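Local structure of glycoside hydrolase, family 11\:clostridium cellulosome enzyme, dockerin type i\:polysaccharide (Clostridium thermocellum, 2C71) at residues A[149-154]-A[183-188]; A[192-197]-A[202-207]. The protein catalyses the metal-dependent deacetylation of acetyl xylan as a family 4 carbohydrate esterase, and so takes part in plant cell-wall degradation. All coordinates share one frame; numbering follows the deposited sequence.

Contact 1 of 2, residues A[149-154]-A[183-188]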
loop_
_atom_site.group_PDB
_atom_site.type_symbol
_atom_site.label_atom_id
_atom_site.label_comp_id
_atom_site.label_asym_id
_atom_site.label_seq_id
_atom_site.Cartn_x
_atom_site.Cartn_y
_atom_site.Cartn_z
ATOM N N GLY A 149 15.581 -1.322 -1.021
ATOM C CA GLY A 149 14.699 -0.682 -1.960
ATOM C C GLY A 149 13.386 -1.417 -2.259
ATOM O O GLY A 149 12.556 -0.873 -2.994
ATOM N N THR A 150 13.187 -2.606 -1.691
ATOM C CA THR A 150 11.956 -3.351 -1.998
ATOM C C THR A 150 10.721 -2.611 -1.471
ATOM O O THR A 150 10.679 -2.140 -0.330
ATOM C CB THR A 150 12.020 -4.732 -1.356
ATOM O OG1 THR A 150 13.116 -5.474 -1.911
ATOM C CG2 THR A 150 10.738 -5.528 -1.444
ATOM N N ILE A 151 9.663 -2.649 -2.294
ATOM C CA ILE A 151 8.301 -2.314 -1.889
ATOM C C ILE A 151 7.612 -3.637 -1.544
ATOM O O ILE A 151 7.578 -4.531 -2.388
ATOM C CB ILE A 151 7.574 -1.560 -2.983
ATOM C CG1 ILE A 151 8.262 -0.221 -3.308
ATOM C CG2 ILE A 151 6.094 -1.376 -2.635
ATOM C CD1 ILE A 151 7.718 0.482 -4.580
ATOM N N ILE A 152 7.134 -3.782 -0.320
ATOM C CA ILE A 152 6.487 -5.016 0.158
ATOM C C ILE A 152 4.982 -4.828 0.040
ATOM O O ILE A 152 4.430 -3.878 0.611
ATOM C CB ILE A 152 6.827 -5.261 1.637
ATOM C CG1 ILE A 152 8.347 -5.346 1.890
ATOM C CG2 ILE A 152 6.123 -6.530 2.114
ATOM C CD1 ILE A 152 8.715 -5.226 3.323
ATOM N N LEU A 153 4.315 -5.695 -0.709
ATOM C CA LEU A 153 2.866 -5.665 -0.946
ATOM C C LEU A 153 2.209 -6.689 -0.000
ATOM O O LEU A 153 2.329 -7.909 -0.200
ATOM C CB LEU A 153 2.553 -5.945 -2.384
ATOM C CG LEU A 153 1.088 -5.746 -2.828
ATOM C CD1 LEU A 153 1.024 -5.846 -4.352
ATOM C CD2 LEU A 153 0.081 -6.678 -2.196
ATOM N N LEU A 154 1.539 -6.197 1.049
ATOM C CA LEU A 154 0.681 -6.955 1.931
ATOM C C LEU A 154 -0.738 -6.406 1.845
ATOM O O LEU A 154 -0.996 -5.400 1.203
ATOM C CB LEU A 154 1.225 -6.912 3.380
ATOM C CG LEU A 154 2.565 -7.593 3.578
ATOM C CD1 LEU A 154 3.102 -7.284 4.990
ATOM C CD2 LEU A 154 2.438 -9.138 3.369
ATOM N N VAL A 183 10.217 2.821 5.691
ATOM C CA VAL A 183 9.866 4.142 5.223
ATOM C C VAL A 183 8.554 4.106 4.449
ATOM O O VAL A 183 8.132 3.045 3.944
ATOM C CB VAL A 183 11.007 4.710 4.346
ATOM C CG1 VAL A 183 12.273 4.975 5.250
ATOM C CG2 VAL A 183 11.335 3.833 3.169
ATOM N N THR A 184 7.916 5.272 4.337
ATOM C CA THR A 184 6.761 5.426 3.437
ATOM C C THR A 184 7.247 5.397 1.990
ATOM O O THR A 184 8.440 5.533 1.729
ATOM C CB THR A 184 5.996 6.721 3.692
ATOM O OG1 THR A 184 6.826 7.804 3.311
ATOM C CG2 THR A 184 5.496 6.860 5.139
ATOM N N LEU A 185 6.322 5.285 1.023
ATOM C CA LEU A 185 6.726 5.353 -0.389
ATOM C C LEU A 185 7.374 6.683 -0.710
ATOM O O LEU A 185 8.404 6.722 -1.393
ATOM C CB LEU A 185 5.539 5.079 -1.322
ATOM C CG LEU A 185 5.042 3.633 -1.325
ATOM C CD1 LEU A 185 3.781 3.512 -2.217
ATOM C CD2 LEU A 185 6.094 2.688 -1.823
ATOM N N THR A 186 6.796 7.777 -0.255
ATOM C CA THR A 186 7.376 9.086 -0.546
ATOM C C THR A 186 8.782 9.152 0.021
ATOM O O THR A 186 9.705 9.667 -0.639
ATOM C CB THR A 186 6.481 10.251 -0.031
ATOM O OG1 THR A 186 5.349 10.387 -0.907
ATOM C CG2 THR A 186 7.194 11.582 0.046
ATOM N N GLU A 187 8.966 8.683 1.248
ATOM C CA GLU A 187 10.270 8.708 1.866
ATOM C C GLU A 187 11.266 7.833 1.116
ATOM O O GLU A 187 12.444 8.189 0.958
ATOM C CB GLU A 187 10.163 8.274 3.309
ATOM C CG GLU A 187 9.530 9.265 4.253
ATOM C CD GLU A 187 9.065 8.689 5.607
ATOM O OE1 GLU A 187 9.169 7.433 5.885
ATOM O OE2 GLU A 187 8.524 9.527 6.441
ATOM N N LEU A 188 10.827 6.650 0.656
ATOM C CA LEU A 188 11.710 5.761 -0.086
ATOM C C LEU A 188 12.278 6.461 -1.325
ATOM O O LEU A 188 13.479 6.445 -1.573
ATOM C CB LEU A 188 10.944 4.499 -0.481
ATOM C CG LEU A 188 11.746 3.484 -1.276
ATOM C CD1 LEU A 188 13.000 3.038 -0.506
ATOM C CD2 LEU A 188 10.879 2.246 -1.668
#
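Leu185 CD2 packs against the CG1-CD1 arm of Ile151 in the buried seam between strand 151-155 and the first turn of helix 185-192. It lies 3.9 Å from Ile151 CD1 and sits beside CG1 and CG2 of the same residue, the two side chains crossing at about a right angle. Leu188, one turn further along the helix, adds its CD2 at 4.0 Å from Ile151 CG1. With CG anti to the backbone N (chi1 179°), Leu188 turns this CD2 methyl toward segment 149-154, where it also lies 3.8 Å from Gly149 O. No hydrogen bond crosses between the segments. In fold terms, a C-terminal helix is laid against a strand of the central parallel sheet of a NodB-type polysaccharide deacetylase domain; Leu6 and Thr10 of the adjoining strand 6-12 touch Leu188 and Ile151. Hydrogen bonds, by contrast, shape the helix start. Thr184 and Glu187 form a capping box, in which Glu187 N donates to Thr184 OG1 over 3.1 Å. In return Thr184 N donates to Glu187 OE1 over 2.9 Å, reaching that oxygen from above the carboxylate plane. Thr35 OG1 is hydrogen-bonded to Leu185 N.

Contact 2 of 2, residues A[192-197]-A[202-207]; sequences KGVPID and RMYNSV
Lys192 lies along Val207, with CB and CG on its CG1 methyl and CE beside its carbonyl oxygen. Lys192 CB is 4.0 Å from Val207 CG1, and CG keeps about the same distance from that methyl. The chain bends at chi2 (-72°) and is extended beyond it, which brings CE to 3.9 Å from Val207 O. At the tip, NZ forms a salt bridge with Asp148 and a weak bond to a water, which itself donates to Val207 O at 2.8 Å. Val207 CG1 is shared: Val194 CG2 rests on it at 3.7 Å, the valines crossing at a slant, so one methyl takes Lys192 and Val194 alike. Val194 CG1 comes only loosely near Tyr204 OH. That hydroxyl donates to a second water at 2.7 Å, and the water also accepts from Asp197 N at 3.0 Å, bridging the end of 192-197 to the Tyr204 side chain. The chain turns away from helix 185-192 at Gly193, whose positive phi belongs to a Schellman motif, and makes an inverse gamma turn at Ile196. Phe189 of that helix touches Val194 and Val207 and meets the Tyr204 ring edge-to-face, while Val119 of strand 119-120 packs on Tyr204 and Ile196.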
loop_
_atom_site.group_PDB
_atom_site.type_symbol
_atom_site.label_atom_id
_atom_site.label_comp_id
_atom_site.label_asym_id
_atom_site.label_seq_id
_atom_site.Cartn_x
_atom_site.Cartn_y
_atom_site.Cartn_z
ATOM N N LYS A 192 16.303 7.980 -1.602
ATOM C CA LYS A 192 17.067 7.382 -2.703
ATOM C C LYS A 192 17.370 8.387 -3.821
ATOM O O LYS A 192 18.081 8.054 -4.767
ATOM C CB LYS A 192 16.288 6.188 -3.291
ATOM C CG LYS A 192 16.062 5.024 -2.396
ATOM C CD LYS A 192 17.263 4.252 -2.138
ATOM C CE LYS A 192 16.963 2.888 -1.433
ATOM N NZ LYS A 192 18.271 2.336 -1.091
ATOM N N GLY A 193 16.851 9.597 -3.724
ATOM C CA GLY A 193 17.095 10.627 -4.730
ATOM C C GLY A 193 16.365 10.390 -6.044
ATOM O O GLY A 193 16.816 10.886 -7.089
ATOM N N VAL A 194 15.250 9.672 -6.025
ATOM C CA VAL A 194 14.482 9.383 -7.250
ATOM C C VAL A 194 13.264 10.305 -7.242
ATOM O O VAL A 194 12.443 10.248 -6.320
ATOM C CB VAL A 194 14.002 7.933 -7.273
ATOM C CG1 VAL A 194 13.140 7.663 -8.510
ATOM C CG2 VAL A 194 15.228 7.018 -7.219
ATOM N N PRO A 195 13.119 11.197 -8.228
ATOM C CA PRO A 195 11.942 12.071 -8.264
ATOM C C PRO A 195 10.664 11.244 -8.298
ATOM O O PRO A 195 10.613 10.199 -8.960
ATOM C CB PRO A 195 12.115 12.848 -9.586
ATOM C CG PRO A 195 13.612 12.855 -9.770
ATOM C CD PRO A 195 14.067 11.503 -9.320
ATOM N N ILE A 196 9.641 11.720 -7.622
ATOM C CA ILE A 196 8.318 11.097 -7.626
ATOM C C ILE A 196 7.587 11.699 -8.830
ATOM O O ILE A 196 6.977 12.766 -8.751
ATOM C CB ILE A 196 7.566 11.324 -6.313
ATOM C CG1 ILE A 196 8.396 10.797 -5.138
ATOM C CG2 ILE A 196 6.215 10.621 -6.366
ATOM C CD1 ILE A 196 7.888 11.219 -3.799
ATOM N N ASP A 197 7.743 11.044 -9.972
ATOM C CA ASP A 197 7.413 11.611 -11.263
ATOM C C ASP A 197 6.392 10.737 -11.992
ATOM O O ASP A 197 6.752 9.696 -12.561
ATOM C CB ASP A 197 8.680 11.736 -12.119
ATOM C CG ASP A 197 8.423 12.369 -13.470
ATOM O OD1 ASP A 197 7.252 12.705 -13.810
ATOM O OD2 ASP A 197 9.436 12.567 -14.214
ATOM N N ARG A 202 5.951 3.330 -15.831
ATOM C CA ARG A 202 6.432 2.021 -15.489
ATOM C C ARG A 202 6.014 1.724 -14.051
ATOM O O ARG A 202 5.852 2.619 -13.231
ATOM C CB ARG A 202 7.923 1.993 -15.617
ATOM C CG ARG A 202 8.360 2.320 -17.057
ATOM C CD ARG A 202 9.794 2.504 -17.208
ATOM N NE ARG A 202 10.437 1.240 -16.974
ATOM C CZ ARG A 202 11.746 1.105 -16.820
ATOM N NH1 ARG A 202 12.536 2.171 -16.864
ATOM N NH2 ARG A 202 12.268 -0.100 -16.598
ATOM N N MET A 203 5.800 0.450 -13.774
ATOM C CA MET A 203 5.424 0.021 -12.415
ATOM C C MET A 203 6.671 -0.247 -11.577
ATOM O O MET A 203 7.547 -1.016 -11.959
ATOM C CB MET A 203 4.467 -1.190 -12.375
ATOM C CG MET A 203 3.827 -1.435 -10.956
ATOM S SD MET A 203 2.204 -2.124 -11.017
ATOM C CE MET A 203 2.456 -3.572 -12.017
ATOM N N TYR A 204 6.739 0.407 -10.422
ATOM C CA TYR A 204 7.868 0.225 -9.494
ATOM C C TYR A 204 7.569 -0.911 -8.561
ATOM O O TYR A 204 6.603 -0.877 -7.780
ATOM C CB TYR A 204 8.075 1.456 -8.650
ATOM C CG TYR A 204 8.599 2.654 -9.383
ATOM C CD1 TYR A 204 7.774 3.470 -10.145
ATOM C CD2 TYR A 204 9.961 3.006 -9.286
ATOM C CE1 TYR A 204 8.245 4.590 -10.789
ATOM C CE2 TYR A 204 10.430 4.142 -9.904
ATOM C CZ TYR A 204 9.571 4.915 -10.681
ATOM O OH TYR A 204 10.050 6.058 -11.324
ATOM N N ASN A 205 8.408 -1.954 -8.568
ATOM C CA ASN A 205 8.401 -3.004 -7.552
ATOM C C ASN A 205 9.457 -2.751 -6.477
ATOM O O ASN A 205 9.453 -3.384 -5.421
ATOM C CB ASN A 205 8.601 -4.379 -8.170
ATOM C CG ASN A 205 7.536 -4.703 -9.169
ATOM O OD1 ASN A 205 6.323 -4.639 -8.818
ATOM N ND2 ASN A 205 7.909 -5.046 -10.355
ATOM N N SER A 206 10.338 -1.798 -6.738
ATOM C CA SER A 206 11.444 -1.425 -5.897
ATOM C C SER A 206 11.894 -0.047 -6.352
ATOM O O SER A 206 11.500 0.419 -7.428
ATOM C CB SER A 206 12.597 -2.365 -6.082
ATOM O OG SER A 206 13.040 -2.433 -7.404
ATOM N N VAL A 207 12.723 0.574 -5.513
ATOM C CA VAL A 207 13.339 1.868 -5.844
ATOM C C VAL A 207 14.820 1.758 -5.652
ATOM O O VAL A 207 15.265 1.386 -4.582
ATOM C CB VAL A 207 12.766 3.003 -4.975
ATOM C CG1 VAL A 207 13.431 4.342 -5.342
ATOM C CG2 VAL A 207 11.227 3.099 -5.102
HETATM O O HOH W 1 17.755 0.440 -3.722
HETATM O O HOH W 2 8.743 8.415 -10.978
#

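Contact 1 closes before contact 2 opens along the chain, and their centres lie 10 Å apart on the same side of the chain's centre. Helix 185-192 joins them: its first turn belongs to contact 1, and contact 2 opens where this helix gives out, around Lys192 and Gly193. The returning segment 202-207 then runs back to 149-154, where Gly149 O and Val207 N lie 2.9 Å apart, and Ile151 N and Asn205 O 3.2 Å, both probable hydrogen bonds. Leu188 CD2 packs on Val207 CG2 at 3.6 Å. The C-terminal tail is thereby tied to both the helix and segment 149-154; the side chain of Ile151 lies about 13 Å from the magnesium ion.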